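Local coordinates for protein alpha-1,3-glucanase (Paenibacillus glycanilyticus, PDB 6K0P) that hydrolyses alpha-1,3-glycosidic linkages in alpha-1,3-glucan, as a family 87 glycoside hydrolase, at residues Phe306-Trp311 with Thr328-Ile333. The protein carries 1 engineered substitution. Sequence-based numbering, arbitrary orientation.
Sequences FVCLYW and TFAAGI. Engineered in segment 328-333: A331 (natural residue Asp). With GLC (alpha-D-glucopyranose), chain B; GLC (alpha-D-glucopyranose), chain C.
V307 holds CG1 anti to its backbone N (chi1 -180°), which sets this methyl 3.5 Å from A330 CB; W311 CG is likewise anti to its backbone N (chi1 -175°), from where the indole extends until CZ3 lies 4.3 Å from A331 CB. The two segments show how successive coils of a parallel beta-helix, the fold expected of the pectate lyase-like clan, can be tied at a corner and still offer side chains to a ligand. Backbone bonds do the tying. F329 N donates to F306 O, and A330 N reaches V307 O at 2.8 Å, in the carbonyl plane on a lone pair. Beyond them G332 O takes L309 N at 2.9 Å and, weakly, Y310 N, just before Y310 pairs in parallel with I333. T328 OG1 turns back on its own segment to donate to A330 O. L309 and I333 lie side by side, L309 CD2 against I333 CG1 at 4.0 Å, packing on F320 and I325 of strand 319-326.

Nigerose, the linked glucoses of chains B and C, lies against W311, V307 and A330. One face of the W311 ring bears both sugars off-centre, with O4 of the chain B glucose and C1 of the chain C glucose each 3.3 Å above its plane, while K286 makes a cation-pi contact with the indole. An alanine in place of W311 would probably leave both glucose rings without their aromatic platform, K286 without its pi partner, and a gap beside A331 CB. A331 is engineered from Asp; its CB also nears C308 SG, and the natural carboxylate is absent. Hydrogen bonds between the segments are thus all backbone to backbone, while indole and aliphatic groups meet the sugar, also hydrogen-bonded to R280, D282 and K286.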
loop_
_atom_site.group_PDB
_atom_site.type_symbol
_atom_site.label_atom_id
_atom_site.label_comp_id
_atom_site.label_asym_id
_atom_site.label_seq_id
_atom_site.Cartn_x
_atom_site.Cartn_y
_atom_site.Cartn_z
ATOM N N PHE A 306 10.679 5.992 -1.820
ATOM C CA PHE A 306 10.917 6.616 -0.529
ATOM C C PHE A 306 10.587 5.606 0.558
ATOM O O PHE A 306 10.060 4.521 0.289
ATOM C CB PHE A 306 10.070 7.893 -0.376
ATOM C CG PHE A 306 10.544 9.020 -1.253
ATOM C CD1 PHE A 306 10.098 9.135 -2.566
ATOM C CD2 PHE A 306 11.472 9.938 -0.781
ATOM C CE1 PHE A 306 10.551 10.162 -3.384
ATOM C CE2 PHE A 306 11.928 10.966 -1.594
ATOM C CZ PHE A 306 11.471 11.078 -2.896
ATOM N N VAL A 307 10.916 5.963 1.799
ATOM C CA VAL A 307 10.483 5.136 2.920
ATOM C C VAL A 307 8.974 5.258 3.104
ATOM O O VAL A 307 8.260 4.251 3.185
ATOM C CB VAL A 307 11.284 5.474 4.192
ATOM C CG1 VAL A 307 10.827 4.590 5.360
ATOM C CG2 VAL A 307 12.774 5.255 3.933
ATOM N N CYS A 308 8.456 6.494 3.095
ATOM C CA CYS A 308 7.019 6.740 3.143
ATOM C C CYS A 308 6.690 7.929 2.259
ATOM O O CYS A 308 7.565 8.741 1.937
ATOM C CB CYS A 308 6.530 7.138 4.548
ATOM S SG CYS A 308 7.094 6.088 5.891
ATOM N N LEU A 309 5.399 8.062 1.916
ATOM C CA LEU A 309 4.919 9.343 1.401
ATOM C C LEU A 309 4.841 10.372 2.519
ATOM O O LEU A 309 5.405 11.465 2.408
ATOM C CB LEU A 309 3.561 9.199 0.703
ATOM C CG LEU A 309 2.860 10.536 0.377
ATOM C CD1 LEU A 309 3.769 11.478 -0.431
ATOM C CD2 LEU A 309 1.535 10.320 -0.366
ATOM N N TYR A 310 4.156 10.037 3.613
ATOM C CA TYR A 310 3.914 11.006 4.673
ATOM C C TYR A 310 3.649 10.273 5.979
ATOM O O TYR A 310 2.947 9.252 5.998
ATOM C CB TYR A 310 2.724 11.913 4.335
ATOM C CG TYR A 310 2.498 12.974 5.383
ATOM C CD1 TYR A 310 3.391 14.028 5.528
ATOM C CD2 TYR A 310 1.415 12.906 6.247
ATOM C CE1 TYR A 310 3.207 15.001 6.501
ATOM C CE2 TYR A 310 1.215 13.882 7.208
ATOM C CZ TYR A 310 2.117 14.916 7.338
ATOM O OH TYR A 310 1.932 15.868 8.321
ATOM N N TRP A 311 4.201 10.818 7.069
ATOM C CA TRP A 311 4.065 10.273 8.420
ATOM C C TRP A 311 3.662 11.453 9.295
ATOM O O TRP A 311 4.523 12.193 9.782
ATOM C CB TRP A 311 5.385 9.664 8.867
ATOM C CG TRP A 311 5.342 8.958 10.188
ATOM C CD1 TRP A 311 5.288 9.532 11.433
ATOM C CD2 TRP A 311 5.383 7.547 10.398
ATOM N NE1 TRP A 311 5.282 8.555 12.404
ATOM C CE2 TRP A 311 5.333 7.328 11.795
ATOM C CE3 TRP A 311 5.437 6.442 9.541
ATOM C CZ2 TRP A 311 5.351 6.049 12.351
ATOM C CZ3 TRP A 311 5.461 5.174 10.091
ATOM C CH2 TRP A 311 5.412 4.986 11.488
ATOM N N THR A 328 7.385 1.581 -1.959
ATOM C CA THR A 328 8.046 2.262 -0.851
ATOM C C THR A 328 8.640 1.238 0.108
ATOM O O THR A 328 8.317 0.045 0.079
ATOM C CB THR A 328 7.087 3.185 -0.086
ATOM O OG1 THR A 328 6.026 2.412 0.492
ATOM C CG2 THR A 328 6.475 4.241 -1.008
ATOM N N PHE A 329 9.520 1.718 0.979
ATOM C CA PHE A 329 10.237 0.805 1.857
ATOM C C PHE A 329 9.636 0.681 3.246
ATOM O O PHE A 329 10.038 -0.215 3.997
ATOM C CB PHE A 329 11.737 1.122 1.853
ATOM C CG PHE A 329 12.362 0.800 0.533
ATOM C CD1 PHE A 329 12.839 -0.479 0.277
ATOM C CD2 PHE A 329 12.363 1.731 -0.492
ATOM C CE1 PHE A 329 13.359 -0.804 -0.962
ATOM C CE2 PHE A 329 12.883 1.412 -1.740
ATOM C CZ PHE A 329 13.379 0.142 -1.969
ATOM N N ALA A 330 8.658 1.520 3.578
ATOM C CA ALA A 330 7.849 1.338 4.774
ATOM C C ALA A 330 6.425 1.793 4.479
ATOM O O ALA A 330 5.957 1.656 3.343
ATOM C CB ALA A 330 8.458 2.058 5.982
ATOM N N ALA A 331 5.739 2.349 5.479
ATOM C CA ALA A 331 4.328 2.699 5.343
ATOM C C ALA A 331 4.102 3.719 4.230
ATOM O O ALA A 331 4.972 4.532 3.914
ATOM C CB ALA A 331 3.805 3.267 6.669
ATOM N N GLY A 332 2.914 3.681 3.629
ATOM C CA GLY A 332 2.569 4.661 2.605
ATOM C C GLY A 332 2.201 6.007 3.210
ATOM O O GLY A 332 2.938 6.994 3.083
ATOM N N ILE A 333 1.047 6.052 3.874
ATOM C CA ILE A 333 0.622 7.212 4.652
ATOM C C ILE A 333 0.269 6.727 6.045
ATOM O O ILE A 333 -0.520 5.785 6.194
ATOM C CB ILE A 333 -0.598 7.929 4.042
ATOM C CG1 ILE A 333 -0.280 8.497 2.656
ATOM C CG2 ILE A 333 -1.065 9.040 4.981
ATOM C CD1 ILE A 333 -1.491 9.113 1.954
HETATM C C1 GLC B . 9.374 2.976 12.451
HETATM C C2 GLC B . 9.727 4.232 13.224
HETATM C C3 GLC B . 9.032 5.418 12.596
HETATM C C4 GLC B . 9.351 5.496 11.108
HETATM C C5 GLC B . 8.933 4.214 10.442
HETATM C C6 GLC B . 9.357 4.139 8.983
HETATM O O1 GLC B . 8.031 2.739 12.706
HETATM O O2 GLC B . 9.353 4.018 14.589
HETATM O O3 GLC B . 9.599 6.588 13.157
HETATM O O4 GLC B . 8.669 6.557 10.492
HETATM O O5 GLC B . 9.565 3.149 11.079
HETATM O O6 GLC B . 10.722 4.350 8.753
HETATM C C1 GLC C . 8.602 7.636 13.462
HETATM C C2 GLC C . 9.322 8.915 13.874
HETATM C C3 GLC C . 9.872 8.736 15.285
HETATM C C4 GLC C . 8.757 8.322 16.245
HETATM C C5 GLC C . 8.042 7.085 15.695
HETATM C C6 GLC C . 6.882 6.617 16.576
HETATM O O2 GLC C . 10.382 9.162 12.971
HETATM O O3 GLC C . 10.502 9.921 15.724
HETATM O O4 GLC C . 9.309 8.044 17.515
HETATM O O5 GLC C . 7.563 7.356 14.389
HETATM O O6 GLC C . 5.941 7.658 16.753
#